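Local coordinates for kinesin-like protein Nod (Drosophila melanogaster, PDB 3DC4) that hydrolyses ATP and binds microtubules, including their plus ends, as a nonmotile kinesin required for segregating non-exchange chromosomes in meiosis, at residues F156-Y160 against T203-R207; R236-V240 against L296-L300. Numbering follows the deposited sequence.

The kinesin motor domain illustrates how a central β-sheet supports different elements on its two faces. In interaction 1, strand 151-160 uses the face that carries helix 192-204 to hold the exit of that helix; in interaction 2, strand 234-241 uses the opposite face to receive the turn after helix 291-295. The centres of the contacts lie about 17 Å apart, and their nearest atoms about 7 Å. Interaction 1 is closer to the active site: the side chain of Arg-206 is about 7 Å from the bound magnesium ion and about 9 Å from ADP, whereas that of Val-240 is about 11 Å and 12 Å from them.

Interaction 1: residues F156-Y160 against T203-R207; sequences FIEIY and TRNRR
One carboxylate holds two consecutive arginines here, a salt-bridge network that ties the end of a helix to a β-strand. Residues 156-160 are extended, with phi from -134° at Phe-156 to -109° at Tyr-160 and psi from 104° at Ile-159 to 142° at Ile-157. Phe-156, Glu-158 and Tyr-160 therefore direct their CA-to-CB bonds toward 203-207. Helix 192-204 ends opposite them: Asn-205 leaves helical geometry at phi/psi -77/8, and Arg-206 turns to -95/135. The CA atoms of Phe-156 and Thr-203 lie 9.1 Å apart, those of Glu-158 and Arg-206 7.5 Å, and those of Tyr-160 and Arg-207 8.4 Å.

Glu-158, with chi1 and chi2 both t, reaches out from the strand. Its OE2 accepts a charged hydrogen bond from Arg-206 NE at 3.2 Å, while its OE1 forms a salt bridge with Arg-207 NH1 at 2.8 Å. Arg-206 is fully extended (t, t, t), which carries its NH1 to the edge of the Phe-156 ring, 4.5 Å from CZ. Arg-207, bent as p, t, p and poorly ordered, lays CD over one face of Tyr-160, 3.8 Å from the ring centroid, in a CH-pi contact. At the other end, Phe-156 CE2 approaches Thr-203 N at 4.2 Å.

In kinesins the connection after this helix leads into switch I; residues 208-217, which follow, are not modelled, consistent with a mobile loop. Ser-220 OG, at the start of strand 220-229, bonds both Glu-158 OE2 and Arg-206 NH2, and Phe-165 adds a cation-pi contact to Arg-207. On the reverse face of strand 151-160, Ile-157 and Ile-159 rest against helix 291-295.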
ATOM      1  N   PHE A 156     -11.500   2.903  -6.248  1.00 23.19           N
ATOM      2  CA  PHE A 156     -10.672   1.850  -6.838  1.00 22.89           C
ATOM      3  C   PHE A 156     -10.113   2.383  -8.147  1.00 24.95           C
ATOM      4  O   PHE A 156     -10.830   2.533  -9.138  1.00 24.90           O
ATOM      5  CB  PHE A 156     -11.511   0.591  -7.103  1.00 24.05           C
ATOM      6  CG  PHE A 156     -10.701  -0.678  -7.293  1.00 23.02           C
ATOM      7  CD1 PHE A 156      -9.402  -0.638  -7.794  1.00 24.47           C
ATOM      8  CD2 PHE A 156     -11.264  -1.921  -7.002  1.00 24.64           C
ATOM      9  CE1 PHE A 156      -8.672  -1.815  -8.006  1.00 26.79           C
ATOM     10  CE2 PHE A 156     -10.545  -3.104  -7.209  1.00 25.72           C
ATOM     11  CZ  PHE A 156      -9.243  -3.047  -7.716  1.00 26.53           C
ATOM     12  N   ILE A 157      -8.819   2.672  -8.140  1.00 23.69           N
ATOM     13  CA  ILE A 157      -8.142   3.198  -9.310  1.00 24.95           C
ATOM     14  C   ILE A 157      -7.104   2.206  -9.817  1.00 24.99           C
ATOM     15  O   ILE A 157      -6.426   1.534  -9.032  1.00 23.10           O
ATOM     16  CB  ILE A 157      -7.443   4.529  -8.963  1.00 25.57           C
ATOM     17  CG1 ILE A 157      -8.494   5.594  -8.649  1.00 27.53           C
ATOM     18  CG2 ILE A 157      -6.548   4.978 -10.110  1.00 27.90           C
ATOM     19  CD1 ILE A 157      -7.922   6.848  -8.041  1.00 29.18           C
ATOM     20  N   GLU A 158      -6.998   2.111 -11.136  1.00 25.00           N
ATOM     21  CA  GLU A 158      -6.031   1.231 -11.775  1.00 26.51           C
ATOM     22  C   GLU A 158      -5.129   2.086 -12.654  1.00 28.29           C
ATOM     23  O   GLU A 158      -5.597   3.013 -13.311  1.00 27.07           O
ATOM     24  CB  GLU A 158      -6.747   0.179 -12.633  1.00 29.06           C
ATOM     25  CG  GLU A 158      -5.836  -0.581 -13.598  1.00 31.58           C
ATOM     26  CD  GLU A 158      -6.584  -1.605 -14.435  1.00 32.02           C
ATOM     27  OE1 GLU A 158      -7.711  -1.308 -14.880  1.00 34.56           O
ATOM     28  OE2 GLU A 158      -6.038  -2.704 -14.661  1.00 32.84           O
ATOM     29  N   ILE A 159      -3.833   1.791 -12.634  1.00 29.74           N
ATOM     30  CA  ILE A 159      -2.870   2.511 -13.457  1.00 30.99           C
ATOM     31  C   ILE A 159      -2.304   1.513 -14.461  1.00 34.37           C
ATOM     32  O   ILE A 159      -1.489   0.660 -14.108  1.00 33.11           O
ATOM     33  CB  ILE A 159      -1.722   3.111 -12.606  1.00 29.93           C
ATOM     34  CG1 ILE A 159      -2.297   4.098 -11.587  1.00 27.95           C
ATOM     35  CG2 ILE A 159      -0.706   3.814 -13.512  1.00 27.50           C
ATOM     36  CD1 ILE A 159      -1.252   4.773 -10.712  1.00 29.08           C
ATOM     37  N   TYR A 160      -2.775   1.609 -15.703  1.00 36.40           N
ATOM     38  CA  TYR A 160      -2.343   0.734 -16.788  1.00 40.12           C
ATOM     39  C   TYR A 160      -1.481   1.550 -17.746  1.00 40.95           C
ATOM     40  O   TYR A 160      -1.954   2.522 -18.333  1.00 39.72           O
ATOM     41  CB  TYR A 160      -3.563   0.181 -17.536  1.00 42.54           C
ATOM     42  CG  TYR A 160      -3.232  -0.839 -18.603  1.00 45.38           C
ATOM     43  CD1 TYR A 160      -2.595  -2.033 -18.274  1.00 45.92           C
ATOM     44  CD2 TYR A 160      -3.556  -0.614 -19.943  1.00 46.09           C
ATOM     45  CE1 TYR A 160      -2.288  -2.980 -19.249  1.00 48.01           C
ATOM     46  CE2 TYR A 160      -3.254  -1.558 -20.929  1.00 47.19           C
ATOM     47  CZ  TYR A 160      -2.619  -2.737 -20.572  1.00 47.07           C
ATOM     48  OH  TYR A 160      -2.314  -3.677 -21.530  1.00 47.62           O
ATOM     49  N   THR A 203     -12.872  -5.257  -9.940  1.00 37.62           N
ATOM     50  CA  THR A 203     -12.155  -6.368 -10.550  1.00 38.58           C
ATOM     51  C   THR A 203     -12.699  -6.693 -11.935  1.00 40.13           C
ATOM     52  O   THR A 203     -11.935  -6.975 -12.856  1.00 39.59           O
ATOM     53  CB  THR A 203     -12.238  -7.619  -9.675  1.00 38.05           C
ATOM     54  OG1 THR A 203     -11.688  -7.328  -8.386  1.00 38.70           O
ATOM     55  CG2 THR A 203     -11.451  -8.762 -10.301  1.00 38.62           C
ATOM     56  N   ARG A 204     -14.018  -6.655 -12.082  1.00 42.03           N
ATOM     57  CA  ARG A 204     -14.627  -6.946 -13.371  1.00 45.18           C
ATOM     58  C   ARG A 204     -14.265  -5.875 -14.395  1.00 45.52           C
ATOM     59  O   ARG A 204     -13.911  -6.194 -15.527  1.00 45.77           O
ATOM     60  CB  ARG A 204     -16.152  -7.044 -13.250  1.00 46.14           C
ATOM     61  CG  ARG A 204     -16.635  -8.179 -12.357  1.00 49.42           C
ATOM     62  CD  ARG A 204     -18.056  -8.595 -12.720  1.00 51.03           C
ATOM     63  NE  ARG A 204     -19.038  -7.537 -12.488  1.00 52.19           N
ATOM     64  CZ  ARG A 204     -19.595  -7.273 -11.310  1.00 53.56           C
ATOM     65  NH1 ARG A 204     -19.273  -7.990 -10.245  1.00 53.73           N
ATOM     66  NH2 ARG A 204     -20.485  -6.294 -11.201  1.00 53.05           N
ATOM     67  N   ASN A 205     -14.341  -4.610 -13.995  1.00 46.96           N
ATOM     68  CA  ASN A 205     -14.027  -3.509 -14.902  1.00 48.84           C
ATOM     69  C   ASN A 205     -12.529  -3.315 -15.100  1.00 50.29           C
ATOM     70  O   ASN A 205     -12.099  -2.337 -15.714  1.00 50.89           O
ATOM     71  CB  ASN A 205     -14.634  -2.198 -14.394  1.00 48.00           C
ATOM     72  CG  ASN A 205     -16.149  -2.248 -14.310  1.00 47.38           C
ATOM     73  OD1 ASN A 205     -16.817  -2.756 -15.211  1.00 46.60           O
ATOM     74  ND2 ASN A 205     -16.698  -1.708 -13.228  1.00 47.18           N
ATOM     75  N   ARG A 206     -11.737  -4.248 -14.586  1.00 52.49           N
ATOM     76  CA  ARG A 206     -10.290  -4.159 -14.716  1.00 55.05           C
ATOM     77  C   ARG A 206      -9.808  -4.956 -15.923  1.00 57.79           C
ATOM     78  O   ARG A 206     -10.244  -6.085 -16.146  1.00 58.20           O
ATOM     79  CB  ARG A 206      -9.622  -4.678 -13.446  1.00 54.60           C
ATOM     80  CG  ARG A 206      -8.135  -4.434 -13.404  1.00 52.94           C
ATOM     81  CD  ARG A 206      -7.573  -4.762 -12.036  1.00 50.94           C
ATOM     82  NE  ARG A 206      -6.140  -4.501 -11.978  1.00 48.85           N
ATOM     83  CZ  ARG A 206      -5.388  -4.709 -10.904  1.00 47.66           C
ATOM     84  NH1 ARG A 206      -5.933  -5.186  -9.793  1.00 45.94           N
ATOM     85  NH2 ARG A 206      -4.093  -4.434 -10.944  1.00 46.38           N
ATOM     86  N   ARG A 207      -8.908  -4.358 -16.698  1.00 60.41           N
ATOM     87  CA  ARG A 207      -8.371  -5.001 -17.892  1.00 63.36           C
ATOM     88  C   ARG A 207      -7.124  -5.819 -17.577  1.00 63.98           C
ATOM     89  O   ARG A 207      -7.057  -7.007 -17.893  1.00 64.84           O
ATOM     90  CB  ARG A 207      -8.041  -3.944 -18.949  1.00 64.92           C
ATOM     91  CG  ARG A 207      -6.936  -2.985 -18.543  1.00 67.34           C
ATOM     92  CD  ARG A 207      -6.746  -1.895 -19.584  1.00 69.21           C
ATOM     93  NE  ARG A 207      -7.870  -0.964 -19.612  1.00 71.00           N
ATOM     94  CZ  ARG A 207      -8.209  -0.173 -18.600  1.00 71.36           C
ATOM     95  NH1 ARG A 207      -7.509  -0.197 -17.474  1.00 71.89           N
ATOM     96  NH2 ARG A 207      -9.249   0.641 -18.711  1.00 72.39           N
TER

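Interaction 2: residues R236-V240 against L296-L300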
ATOM      1  N   ARG A 236      -7.246   9.632   4.080  1.00 20.02           N
ATOM      2  CA  ARG A 236      -7.265   8.491   3.191  1.00 18.83           C
ATOM      3  C   ARG A 236      -6.350   7.373   3.639  1.00 19.48           C
ATOM      4  O   ARG A 236      -5.287   7.617   4.205  1.00 18.64           O
ATOM      5  CB  ARG A 236      -6.814   8.917   1.788  1.00 20.11           C
ATOM      6  CG  ARG A 236      -7.487  10.164   1.205  1.00 20.36           C
ATOM      7  CD  ARG A 236      -6.716  10.637  -0.039  1.00 21.16           C
ATOM      8  NE  ARG A 236      -7.299  11.807  -0.698  1.00 23.35           N
ATOM      9  CZ  ARG A 236      -7.264  13.044  -0.210  1.00 22.82           C
ATOM     10  NH1 ARG A 236      -7.821  14.040  -0.891  1.00 24.61           N
ATOM     11  NH2 ARG A 236      -6.677  13.289   0.957  1.00 23.00           N
ATOM     12  N   MET A 237      -6.785   6.143   3.400  1.00 17.92           N
ATOM     13  CA  MET A 237      -5.949   4.991   3.675  1.00 17.28           C
ATOM     14  C   MET A 237      -5.818   4.354   2.305  1.00 16.09           C
ATOM     15  O   MET A 237      -6.726   3.672   1.838  1.00 17.02           O
ATOM     16  CB  MET A 237      -6.578   3.982   4.641  1.00 18.65           C
ATOM     17  CG  MET A 237      -5.787   2.670   4.646  1.00 23.66           C
ATOM     18  SD  MET A 237      -5.750   1.772   6.194  1.00 26.75           S
ATOM     19  CE  MET A 237      -4.673   2.821   7.217  1.00 27.49           C
ATOM     20  N   ASN A 238      -4.688   4.614   1.660  1.00 15.91           N
ATOM     21  CA  ASN A 238      -4.419   4.088   0.336  1.00 15.38           C
ATOM     22  C   ASN A 238      -3.771   2.717   0.425  1.00 15.38           C
ATOM     23  O   ASN A 238      -2.674   2.573   0.966  1.00 16.14           O
ATOM     24  CB  ASN A 238      -3.462   5.011  -0.414  1.00 16.33           C
ATOM     25  CG  ASN A 238      -3.974   6.438  -0.499  1.00 16.52           C
ATOM     26  OD1 ASN A 238      -5.033   6.694  -1.076  1.00 19.42           O
ATOM     27  ND2 ASN A 238      -3.234   7.369   0.087  1.00 17.43           N
ATOM     28  N   ILE A 239      -4.452   1.717  -0.116  1.00 12.88           N
ATOM     29  CA  ILE A 239      -3.936   0.363  -0.142  1.00 15.25           C
ATOM     30  C   ILE A 239      -3.489   0.163  -1.577  1.00 16.06           C
ATOM     31  O   ILE A 239      -4.315   0.037  -2.494  1.00 16.82           O
ATOM     32  CB  ILE A 239      -5.024  -0.665   0.231  1.00 15.34           C
ATOM     33  CG1 ILE A 239      -5.525  -0.378   1.650  1.00 17.75           C
ATOM     34  CG2 ILE A 239      -4.461  -2.079   0.161  1.00 16.70           C
ATOM     35  CD1 ILE A 239      -4.429  -0.377   2.707  1.00 16.87           C
ATOM     36  N   VAL A 240      -2.177   0.156  -1.771  1.00 13.80           N
ATOM     37  CA  VAL A 240      -1.610   0.018  -3.104  1.00 15.60           C
ATOM     38  C   VAL A 240      -1.017  -1.355  -3.389  1.00 14.84           C
ATOM     39  O   VAL A 240      -0.212  -1.871  -2.616  1.00 15.07           O
ATOM     40  CB  VAL A 240      -0.527   1.081  -3.320  1.00 15.04           C
ATOM     41  CG1 VAL A 240      -0.112   1.104  -4.777  1.00 19.46           C
ATOM     42  CG2 VAL A 240      -1.052   2.437  -2.872  1.00 18.53           C
ATOM     43  N   LEU A 296      -1.381   9.803  -5.756  1.00 25.81           N
ATOM     44  CA  LEU A 296      -1.204   9.821  -4.310  1.00 24.39           C
ATOM     45  C   LEU A 296      -0.607  11.141  -3.810  1.00 23.90           C
ATOM     46  O   LEU A 296      -0.155  11.228  -2.676  1.00 21.94           O
ATOM     47  CB  LEU A 296      -0.308   8.647  -3.882  1.00 25.47           C
ATOM     48  CG  LEU A 296      -0.794   7.239  -4.264  1.00 28.12           C
ATOM     49  CD1 LEU A 296       0.248   6.208  -3.866  1.00 27.23           C
ATOM     50  CD2 LEU A 296      -2.130   6.945  -3.579  1.00 27.52           C
ATOM     51  N   GLN A 297      -0.620  12.169  -4.651  1.00 25.73           N
ATOM     52  CA  GLN A 297      -0.059  13.466  -4.281  1.00 25.74           C
ATOM     53  C   GLN A 297      -0.603  14.021  -2.969  1.00 24.41           C
ATOM     54  O   GLN A 297       0.160  14.515  -2.139  1.00 25.80           O
ATOM     55  CB  GLN A 297      -0.313  14.482  -5.390  1.00 28.97           C
ATOM     56  CG  GLN A 297       0.473  15.761  -5.215  1.00 32.71           C
ATOM     57  CD  GLN A 297       0.196  16.746  -6.318  1.00 35.63           C
ATOM     58  OE1 GLN A 297       0.067  16.363  -7.479  1.00 38.15           O
ATOM     59  NE2 GLN A 297       0.106  18.026  -5.967  1.00 36.68           N
ATOM     60  N   ALA A 298      -1.918  13.944  -2.789  1.00 24.88           N
ATOM     61  CA  ALA A 298      -2.551  14.448  -1.576  1.00 25.55           C
ATOM     62  C   ALA A 298      -2.165  13.626  -0.352  1.00 25.70           C
ATOM     63  O   ALA A 298      -2.276  14.100   0.775  1.00 25.61           O
ATOM     64  CB  ALA A 298      -4.071  14.456  -1.739  1.00 25.22           C
ATOM     65  N   SER A 299      -1.720  12.392  -0.568  1.00 25.68           N
ATOM     66  CA  SER A 299      -1.336  11.542   0.552  1.00 25.39           C
ATOM     67  C   SER A 299       0.165  11.581   0.829  1.00 26.93           C
ATOM     68  O   SER A 299       0.614  11.158   1.892  1.00 28.82           O
ATOM     69  CB  SER A 299      -1.796  10.105   0.303  1.00 23.72           C
ATOM     70  OG  SER A 299      -3.213  10.052   0.268  1.00 20.91           O
ATOM     71  N   LEU A 300       0.929  12.096  -0.130  1.00 26.96           N
ATOM     72  CA  LEU A 300       2.376  12.208   0.006  1.00 28.33           C
ATOM     73  C   LEU A 300       2.728  13.622   0.455  1.00 29.41           C
ATOM     74  O   LEU A 300       3.448  14.348  -0.228  1.00 30.48           O
ATOM     75  CB  LEU A 300       3.054  11.895  -1.332  1.00 25.73           C
ATOM     76  CG  LEU A 300       2.907  10.442  -1.803  1.00 26.77           C
ATOM     77  CD1 LEU A 300       3.524  10.264  -3.177  1.00 26.28           C
ATOM     78  CD2 LEU A 300       3.582   9.522  -0.783  1.00 26.57           C
TER
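A strand whose alternate side chains meet a tight turn can combine polar and apolar contacts along one face, as 236-240 does. Arg-236, the first residue of the segment, covers Ala-298 with its guanidinium: CB of Ala-298 lies over one face of the group, 3.8 Å from CZ. Further back along the same side chain, CD comes within 3.6 Å of Ser-299 OG. Met-237 points away from the turn. Asn-238 then supplies the directional link, its ND2 donating a hydrogen bond to Ser-299 OG at 2.7 Å with an N-H...O angle of 151°. Its side-chain amide also hydrogen-bonds within the sheet, OD1 with Thr-225 OG1 and ND2 with Thr-97 OG1, so this buried polar group joins two flanking strands to the turn. CG of Asn-238 also meets CD2 of Leu-296 at 3.6 Å. After Ile-239, Val-240 ends the series with an apolar contact, CG2 to Leu-296 CD1 at 4.1 Å.

The turn itself is held compact by the backbone bond from Ser-299 N to Leu-296 O, 2.9 Å. Ser-299 points its CA-to-CB bond toward the strand, while Leu-296 starts sideways and reaches it with its CD atoms. In kinesins this strand runs into the DxxG motif of switch II. It lies between strands 96-101 and 220-229, with Met-237 and Ile-239 packed on helix 127-141 across the sheet, while 296-300 begins the connection from helix 291-295 to strand 305-312.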